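Long-range contacts in pyruvate formate-lyase 2 (Archaeoglobus fulgidus, PDB 2F3O), which belongs to the glycyl radical enzymes and probably acts as a lyase, although its substrate and exact reaction are not established: residues L164-R169 with P243-P247; A411-D417 with R534-T538. All blocks are in the same frame, centred on the assembly; numbering follows the deposited sequence.

How the interactions relate
Interaction 1 comes first along the chain: 164-169, leading into helix 168-184, is met by 243-247 after an almost wholly helical excursion, so the contact closes a helical loop and ties the start of one helix to the turn between helices 227-241 and 250-267. Interaction 2 opens later, where the turn 411-417 between two helices is met by strand 535-543 of the four-stranded sheet. The two loops follow in series and neither nest nor cross, and within the chain the contacts stay about 10 Å apart at their nearest atoms. The subunit interface relates them: Arg165 and Arg166 of interaction 1 form salt bridges with Asp415 of the second subunit.

Interaction 1. Residues L164-R169 with P243-P247; sequences LRRGFR and PAEKP
The backbone NH groups of Phe168 and Arg169, at the start of helix 168-184, reach across to two successive carbonyl oxygens of the loop 243-247. Phe168 N donates to Pro243 O at 3.1 Å and Arg169 N to Ala244 O at 3.0 Å, so NH groups of the first helical turn, which lack partners within their own helix, are satisfied by another part of the chain. Gly167, the N-cap residue, brings the two backbones together. Its positive phi of 81° is one that glycine adopts readily, and with no side chain it lets the loop 243-247 come close to the backbone. Beside it, Pro243 O lies near the plane of the Phe168 ring, 3.2 Å from the edge atom CD1. At the other end of this packed part, Leu164 CD2 rests on Pro247 CG at 3.6 Å, the leucine and the rigid proline ring crossing at about a right angle.

The solvent side is looser and is held by long charged chains. Arg169 swings CG away from its own N (chi1 -152°) and bends at chi3, bringing NH2 to 2.8 Å from Glu245 OE1. The salt bridge contains only a weak, bent hydrogen bond, with the guanidinium and carboxylate planes 39° apart; Arg169 NE pairs with Glu173. Lys246 lays its methylenes over the backbone of 164-166, with CG 3.3 Å from Leu164 O, and its NZ reaches Arg166 O through a water. Arg165 and Arg166 point away, to Asp415 of the second subunit.

On the buried side, Leu164, Phe168 and Pro247 pack against Phe256 of helix 250-267, while Pro243, Ala244 and Phe168 meet helix 190-221, and Phe168 also touches helix 512-516.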
ATOM      1  N   LEU A 164     -29.455  -6.613 -11.527  1.00 39.40           N
ATOM      2  CA  LEU A 164     -30.276  -7.197 -12.597  1.00 39.49           C
ATOM      3  C   LEU A 164     -29.485  -8.053 -13.554  1.00 39.79           C
ATOM      4  O   LEU A 164     -30.072  -8.841 -14.281  1.00 39.85           O
ATOM      5  CB  LEU A 164     -31.054  -6.120 -13.373  1.00 39.04           C
ATOM      6  CG  LEU A 164     -32.129  -5.413 -12.539  1.00 38.24           C
ATOM      7  CD1 LEU A 164     -32.523  -4.064 -13.113  1.00 38.75           C
ATOM      8  CD2 LEU A 164     -33.331  -6.250 -12.324  1.00 35.76           C
ATOM      9  N   ARG A 165     -28.162  -7.888 -13.543  1.00 40.45           N
ATOM     10  CA  ARG A 165     -27.249  -8.649 -14.393  1.00 41.87           C
ATOM     11  C   ARG A 165     -26.697  -9.892 -13.689  1.00 41.74           C
ATOM     12  O   ARG A 165     -25.942 -10.668 -14.273  1.00 41.93           O
ATOM     13  CB  ARG A 165     -26.106  -7.761 -14.890  1.00 41.06           C
ATOM     14  CG  ARG A 165     -26.546  -6.811 -15.980  1.00 43.15           C
ATOM     15  CD  ARG A 165     -25.399  -5.964 -16.550  1.00 44.79           C
ATOM     16  NE  ARG A 165     -24.972  -4.897 -15.623  1.00 50.79           N
ATOM     17  CZ  ARG A 165     -25.021  -3.583 -15.866  1.00 50.87           C
ATOM     18  NH1 ARG A 165     -25.476  -3.120 -17.030  1.00 50.71           N
ATOM     19  NH2 ARG A 165     -24.594  -2.731 -14.935  1.00 51.43           N
ATOM     20  N   ARG A 166     -27.091 -10.082 -12.435  1.00 41.97           N
ATOM     21  CA  ARG A 166     -26.604 -11.196 -11.648  1.00 41.70           C
ATOM     22  C   ARG A 166     -27.739 -11.969 -10.984  1.00 41.95           C
ATOM     23  O   ARG A 166     -27.872 -13.183 -11.163  1.00 42.19           O
ATOM     24  CB  ARG A 166     -25.674 -10.679 -10.580  1.00 41.74           C
ATOM     25  CG  ARG A 166     -24.239 -10.533 -11.016  1.00 41.51           C
ATOM     26  CD  ARG A 166     -23.605  -9.357 -10.274  1.00 40.37           C
ATOM     27  NE  ARG A 166     -23.279  -8.367 -11.272  1.00 39.42           N
ATOM     28  CZ  ARG A 166     -22.054  -8.196 -11.716  1.00 37.93           C
ATOM     29  NH1 ARG A 166     -21.071  -8.874 -11.160  1.00 39.46           N
ATOM     30  NH2 ARG A 166     -21.808  -7.319 -12.657  1.00 35.67           N
ATOM     31  N   GLY A 167     -28.551 -11.275 -10.198  1.00 41.70           N
ATOM     32  CA  GLY A 167     -29.611 -11.937  -9.454  1.00 41.80           C
ATOM     33  C   GLY A 167     -29.017 -12.545  -8.199  1.00 42.00           C
ATOM     34  O   GLY A 167     -27.809 -12.779  -8.124  1.00 41.52           O
ATOM     35  N   PHE A 168     -29.859 -12.823  -7.213  1.00 42.18           N
ATOM     36  CA  PHE A 168     -29.337 -13.150  -5.900  1.00 42.81           C
ATOM     37  C   PHE A 168     -28.856 -14.585  -5.726  1.00 43.32           C
ATOM     38  O   PHE A 168     -28.134 -14.886  -4.780  1.00 43.25           O
ATOM     39  CB  PHE A 168     -30.306 -12.719  -4.805  1.00 43.04           C
ATOM     40  CG  PHE A 168     -30.254 -11.247  -4.512  1.00 42.95           C
ATOM     41  CD1 PHE A 168     -30.883 -10.338  -5.330  1.00 42.29           C
ATOM     42  CD2 PHE A 168     -29.559 -10.778  -3.422  1.00 44.32           C
ATOM     43  CE1 PHE A 168     -30.826  -8.993  -5.070  1.00 43.87           C
ATOM     44  CE2 PHE A 168     -29.498  -9.427  -3.152  1.00 44.72           C
ATOM     45  CZ  PHE A 168     -30.132  -8.531  -3.977  1.00 43.91           C
ATOM     46  N   ARG A 169     -29.208 -15.456  -6.666  1.00 44.36           N
ATOM     47  CA  ARG A 169     -28.674 -16.807  -6.660  1.00 45.43           C
ATOM     48  C   ARG A 169     -27.223 -16.786  -7.103  1.00 45.56           C
ATOM     49  O   ARG A 169     -26.452 -17.688  -6.758  1.00 46.04           O
ATOM     50  CB  ARG A 169     -29.466 -17.728  -7.578  1.00 46.06           C
ATOM     51  CG  ARG A 169     -29.462 -19.230  -7.159  1.00 48.59           C
ATOM     52  CD  ARG A 169     -29.818 -20.134  -8.338  1.00 51.25           C
ATOM     53  NE  ARG A 169     -28.730 -20.171  -9.312  1.00 53.91           N
ATOM     54  CZ  ARG A 169     -28.900 -20.259 -10.624  1.00 55.79           C
ATOM     55  NH1 ARG A 169     -27.853 -20.298 -11.445  1.00 56.98           N
ATOM     56  NH2 ARG A 169     -30.120 -20.306 -11.115  1.00 56.76           N
ATOM     57  N   PRO A 243     -36.337 -12.528  -7.240  1.00 54.35           N
ATOM     58  CA  PRO A 243     -35.185 -11.683  -7.035  1.00 53.58           C
ATOM     59  C   PRO A 243     -33.939 -12.574  -7.235  1.00 52.92           C
ATOM     60  O   PRO A 243     -32.821 -12.094  -7.165  1.00 53.33           O
ATOM     61  CB  PRO A 243     -35.338 -11.230  -5.578  1.00 53.59           C
ATOM     62  CG  PRO A 243     -36.318 -12.224  -4.949  1.00 54.36           C
ATOM     63  CD  PRO A 243     -36.668 -13.272  -6.018  1.00 54.65           C
ATOM     64  N   ALA A 244     -34.142 -13.859  -7.542  1.00 52.02           N
ATOM     65  CA  ALA A 244     -33.084 -14.860  -7.514  1.00 50.89           C
ATOM     66  C   ALA A 244     -32.398 -15.022  -8.868  1.00 50.26           C
ATOM     67  O   ALA A 244     -31.188 -15.217  -8.937  1.00 50.29           O
ATOM     68  CB  ALA A 244     -33.630 -16.188  -7.015  1.00 50.60           C
ATOM     69  N   GLU A 245     -33.169 -14.929  -9.942  1.00 49.75           N
ATOM     70  CA  GLU A 245     -32.617 -15.021 -11.295  1.00 49.22           C
ATOM     71  C   GLU A 245     -32.584 -13.669 -11.967  1.00 48.83           C
ATOM     72  O   GLU A 245     -33.288 -12.756 -11.556  1.00 48.63           O
ATOM     73  CB  GLU A 245     -33.459 -15.962 -12.157  1.00 49.34           C
ATOM     74  CG  GLU A 245     -33.688 -17.334 -11.562  1.00 49.71           C
ATOM     75  CD  GLU A 245     -32.387 -18.056 -11.276  1.00 51.34           C
ATOM     76  OE1 GLU A 245     -32.285 -18.718 -10.214  1.00 51.33           O
ATOM     77  OE2 GLU A 245     -31.454 -17.961 -12.108  1.00 51.73           O
ATOM     78  N   LYS A 246     -31.759 -13.543 -12.999  1.00 48.80           N
ATOM     79  CA  LYS A 246     -31.829 -12.388 -13.888  1.00 48.79           C
ATOM     80  C   LYS A 246     -33.185 -12.388 -14.550  1.00 48.69           C
ATOM     81  O   LYS A 246     -33.609 -13.423 -15.078  1.00 49.18           O
ATOM     82  CB  LYS A 246     -30.779 -12.475 -14.978  1.00 48.48           C
ATOM     83  CG  LYS A 246     -29.417 -12.088 -14.550  1.00 49.32           C
ATOM     84  CD  LYS A 246     -28.460 -12.549 -15.577  1.00 51.32           C
ATOM     85  CE  LYS A 246     -28.807 -13.974 -15.909  1.00 53.35           C
ATOM     86  NZ  LYS A 246     -27.613 -14.754 -16.296  1.00 56.14           N
ATOM     87  N   PRO A 247     -33.888 -11.255 -14.481  1.00 48.45           N
ATOM     88  CA  PRO A 247     -35.152 -11.093 -15.170  1.00 48.76           C
ATOM     89  C   PRO A 247     -34.996 -11.012 -16.690  1.00 49.50           C
ATOM     90  O   PRO A 247     -33.943 -10.578 -17.187  1.00 49.48           O
ATOM     91  CB  PRO A 247     -35.680  -9.775 -14.612  1.00 48.73           C
ATOM     92  CG  PRO A 247     -34.522  -9.080 -14.140  1.00 48.11           C
ATOM     93  CD  PRO A 247     -33.542 -10.075 -13.682  1.00 48.13           C
TER
HETATM   94  O   HOH W   1     -26.577 -14.338 -13.348  1.00 39.54           O

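Interaction 2. Residues A411-D417 with R534-T538; sequences AEVDDRD and RYNFT
Tyr535 extends its hydroxyl from strand 535-543 into the turn formed by 411-417, where two hydrogen bonds hold it. The backbone N of Asp414 donates to Tyr535 OH at 3.3 Å in a nearly straight bond (165°), and the hydroxyl in turn donates to Asp417 OD1 at 3.0 Å. A phenol suits this place because one oxygen can both accept and donate at the end of a rigid ring. The Asp417 oxygen lies in the plane of that ring, at its edge, but the hydroxyl approaches it from above the carboxylate plane; carboxylate and ring planes are 78° apart. These bonds join Tyr535 to both the N-cap residue and the first turn of helix 415-419.

Charge adds a looser attraction. Asp414 OD1 comes within 4.2 Å of Arg534 NH1, too far for a salt bridge and well out of the guanidinium plane, so no N-H is aimed at it.

Apolar contacts fill in beside the polar pair. Val413 forks between the two aromatic residues: CG1, anti to its own N (chi1 180°), lies 3.9 Å from Tyr535 CZ, while CG2 faces the edge of the Phe537 ring. Phe537 also brings CZ to 4.0 Å from Ala411 CB, the small apolar methyl of the alanine lying against the ring.

Glu412, with positive phi, completes the Schellman motif ending helix 401-410. Behind the aromatic residues, Tyr535 and Phe537 form backbone hydrogen bonds to Phe436 of neighbouring strand 435-445, so the contact joins the turn between helices 401-410 and 415-419 to an inner strand of the four-stranded sheet.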
ATOM      1  N   ALA A 411     -15.087  17.064  -7.590  1.00 44.58           N
ATOM      2  CA  ALA A 411     -15.029  16.176  -6.455  1.00 44.38           C
ATOM      3  C   ALA A 411     -14.190  14.977  -6.866  1.00 44.68           C
ATOM      4  O   ALA A 411     -14.134  13.963  -6.147  1.00 44.95           O
ATOM      5  CB  ALA A 411     -16.414  15.746  -6.067  1.00 44.21           C
ATOM      6  N   GLU A 412     -13.539  15.126  -8.023  1.00 44.63           N
ATOM      7  CA  GLU A 412     -12.693  14.115  -8.662  1.00 45.13           C
ATOM      8  C   GLU A 412     -13.416  12.857  -9.127  1.00 44.66           C
ATOM      9  O   GLU A 412     -12.896  11.757  -9.012  1.00 44.78           O
ATOM     10  CB  GLU A 412     -11.461  13.774  -7.828  1.00 45.18           C
ATOM     11  CG  GLU A 412     -10.331  14.729  -8.032  1.00 47.97           C
ATOM     12  CD  GLU A 412      -9.572  14.916  -6.755  1.00 54.45           C
ATOM     13  OE1 GLU A 412      -9.732  14.041  -5.859  1.00 56.35           O
ATOM     14  OE2 GLU A 412      -8.845  15.938  -6.626  1.00 56.88           O
ATOM     15  N   VAL A 413     -14.608  13.031  -9.666  1.00 44.48           N
ATOM     16  CA  VAL A 413     -15.306  11.933 -10.276  1.00 44.34           C
ATOM     17  C   VAL A 413     -14.830  11.874 -11.731  1.00 44.86           C
ATOM     18  O   VAL A 413     -14.527  12.902 -12.354  1.00 44.41           O
ATOM     19  CB  VAL A 413     -16.841  12.113 -10.126  1.00 44.16           C
ATOM     20  CG1 VAL A 413     -17.615  10.982 -10.759  1.00 43.71           C
ATOM     21  CG2 VAL A 413     -17.201  12.211  -8.665  1.00 43.22           C
ATOM     22  N   ASP A 414     -14.714  10.649 -12.236  1.00 45.75           N
ATOM     23  CA  ASP A 414     -14.367  10.360 -13.619  1.00 46.85           C
ATOM     24  C   ASP A 414     -15.390  10.968 -14.516  1.00 46.86           C
ATOM     25  O   ASP A 414     -16.552  11.053 -14.133  1.00 46.82           O
ATOM     26  CB  ASP A 414     -14.432   8.850 -13.874  1.00 47.43           C
ATOM     27  CG  ASP A 414     -13.126   8.152 -13.588  1.00 49.64           C
ATOM     28  OD1 ASP A 414     -12.595   8.286 -12.448  1.00 50.36           O
ATOM     29  OD2 ASP A 414     -12.640   7.461 -14.520  1.00 52.20           O
ATOM     30  N   ASP A 415     -14.945  11.374 -15.701  1.00 47.18           N
ATOM     31  CA  ASP A 415     -15.815  11.806 -16.774  1.00 47.49           C
ATOM     32  C   ASP A 415     -17.102  11.020 -16.885  1.00 47.36           C
ATOM     33  O   ASP A 415     -18.195  11.553 -16.644  1.00 47.43           O
ATOM     34  CB  ASP A 415     -15.080  11.627 -18.076  1.00 48.17           C
ATOM     35  CG  ASP A 415     -14.356  12.848 -18.467  1.00 50.65           C
ATOM     36  OD1 ASP A 415     -13.732  12.843 -19.561  1.00 53.13           O
ATOM     37  OD2 ASP A 415     -14.419  13.818 -17.666  1.00 52.64           O
ATOM     38  N   ARG A 416     -16.950   9.743 -17.233  1.00 46.73           N
ATOM     39  CA  ARG A 416     -18.063   8.847 -17.469  1.00 46.22           C
ATOM     40  C   ARG A 416     -18.949   8.646 -16.237  1.00 45.20           C
ATOM     41  O   ARG A 416     -20.164   8.542 -16.352  1.00 45.07           O
ATOM     42  CB  ARG A 416     -17.524   7.505 -17.949  1.00 46.70           C
ATOM     43  CG  ARG A 416     -16.291   7.091 -17.191  1.00 49.18           C
ATOM     44  CD  ARG A 416     -15.849   5.693 -17.514  1.00 51.76           C
ATOM     45  NE  ARG A 416     -14.490   5.781 -18.016  1.00 53.00           N
ATOM     46  CZ  ARG A 416     -14.141   5.460 -19.252  1.00 53.70           C
ATOM     47  NH1 ARG A 416     -15.049   4.987 -20.091  1.00 52.96           N
ATOM     48  NH2 ARG A 416     -12.873   5.589 -19.630  1.00 55.68           N
ATOM     49  N   ASP A 417     -18.350   8.601 -15.058  1.00 44.31           N
ATOM     50  CA  ASP A 417     -19.124   8.394 -13.851  1.00 43.69           C
ATOM     51  C   ASP A 417     -19.920   9.665 -13.492  1.00 43.24           C
ATOM     52  O   ASP A 417     -21.021   9.567 -12.957  1.00 43.50           O
ATOM     53  CB  ASP A 417     -18.223   7.923 -12.699  1.00 43.82           C
ATOM     54  CG  ASP A 417     -17.922   6.420 -12.749  1.00 44.27           C
ATOM     55  OD1 ASP A 417     -16.730   6.054 -12.814  1.00 44.15           O
ATOM     56  OD2 ASP A 417     -18.874   5.601 -12.706  1.00 45.64           O
ATOM     57  N   ARG A 534     -16.752   2.433  -4.544  1.00 39.27           N
ATOM     58  CA  ARG A 534     -15.627   3.008  -5.312  1.00 39.93           C
ATOM     59  C   ARG A 534     -15.391   4.463  -4.901  1.00 39.74           C
ATOM     60  O   ARG A 534     -14.280   4.823  -4.504  1.00 40.09           O
ATOM     61  CB  ARG A 534     -15.796   2.874  -6.834  1.00 41.21           C
ATOM     62  CG  ARG A 534     -14.476   2.957  -7.632  1.00 42.51           C
ATOM     63  CD  ARG A 534     -14.663   3.698  -8.979  1.00 47.79           C
ATOM     64  NE  ARG A 534     -13.485   3.718  -9.884  1.00 50.86           N
ATOM     65  CZ  ARG A 534     -12.511   4.660  -9.930  1.00 54.82           C
ATOM     66  NH1 ARG A 534     -11.524   4.552 -10.834  1.00 55.35           N
ATOM     67  NH2 ARG A 534     -12.494   5.709  -9.090  1.00 54.08           N
ATOM     68  N   TYR A 535     -16.443   5.280  -4.940  1.00 38.94           N
ATOM     69  CA  TYR A 535     -16.359   6.640  -4.425  1.00 38.34           C
ATOM     70  C   TYR A 535     -16.964   6.675  -3.024  1.00 38.50           C
ATOM     71  O   TYR A 535     -18.000   6.073  -2.801  1.00 38.62           O
ATOM     72  CB  TYR A 535     -17.108   7.599  -5.338  1.00 37.55           C
ATOM     73  CG  TYR A 535     -16.620   7.642  -6.783  1.00 37.01           C
ATOM     74  CD1 TYR A 535     -17.274   6.923  -7.786  1.00 35.21           C
ATOM     75  CD2 TYR A 535     -15.517   8.423  -7.151  1.00 35.89           C
ATOM     76  CE1 TYR A 535     -16.860   6.985  -9.098  1.00 34.18           C
ATOM     77  CE2 TYR A 535     -15.085   8.481  -8.468  1.00 34.46           C
ATOM     78  CZ  TYR A 535     -15.762   7.757  -9.435  1.00 35.92           C
ATOM     79  OH  TYR A 535     -15.347   7.807 -10.749  1.00 36.74           O
ATOM     80  N   ASN A 536     -16.312   7.344  -2.072  1.00 38.62           N
ATOM     81  CA  ASN A 536     -16.881   7.506  -0.723  1.00 38.47           C
ATOM     82  C   ASN A 536     -16.926   8.956  -0.342  1.00 38.48           C
ATOM     83  O   ASN A 536     -15.913   9.627  -0.368  1.00 38.67           O
ATOM     84  CB  ASN A 536     -16.074   6.763   0.331  1.00 38.48           C
ATOM     85  CG  ASN A 536     -16.309   5.277   0.296  1.00 38.78           C
ATOM     86  OD1 ASN A 536     -17.088   4.728   1.082  1.00 39.71           O
ATOM     87  ND2 ASN A 536     -15.651   4.613  -0.630  1.00 38.43           N
ATOM     88  N   PHE A 537     -18.101   9.449   0.015  1.00 38.45           N
ATOM     89  CA  PHE A 537     -18.250  10.866   0.300  1.00 38.36           C
ATOM     90  C   PHE A 537     -19.102  11.020   1.539  1.00 38.32           C
ATOM     91  O   PHE A 537     -19.709  10.049   1.984  1.00 38.52           O
ATOM     92  CB  PHE A 537     -18.877  11.610  -0.881  1.00 38.32           C
ATOM     93  CG  PHE A 537     -17.939  11.813  -2.051  1.00 38.99           C
ATOM     94  CD1 PHE A 537     -18.281  11.376  -3.320  1.00 39.06           C
ATOM     95  CD2 PHE A 537     -16.716  12.455  -1.885  1.00 40.09           C
ATOM     96  CE1 PHE A 537     -17.419  11.562  -4.404  1.00 38.42           C
ATOM     97  CE2 PHE A 537     -15.842  12.647  -2.977  1.00 39.81           C
ATOM     98  CZ  PHE A 537     -16.202  12.200  -4.229  1.00 38.86           C
ATOM     99  N   THR A 538     -19.104  12.216   2.117  1.00 37.98           N
ATOM    100  CA  THR A 538     -19.982  12.545   3.235  1.00 37.97           C
ATOM    101  C   THR A 538     -20.612  13.911   2.980  1.00 38.19           C
ATOM    102  O   THR A 538     -19.944  14.939   3.094  1.00 38.20           O
ATOM    103  CB  THR A 538     -19.240  12.546   4.588  1.00 37.91           C
ATOM    104  OG1 THR A 538     -18.663  11.267   4.816  1.00 37.72           O
ATOM    105  CG2 THR A 538     -20.187  12.810   5.715  1.00 37.77           C
TER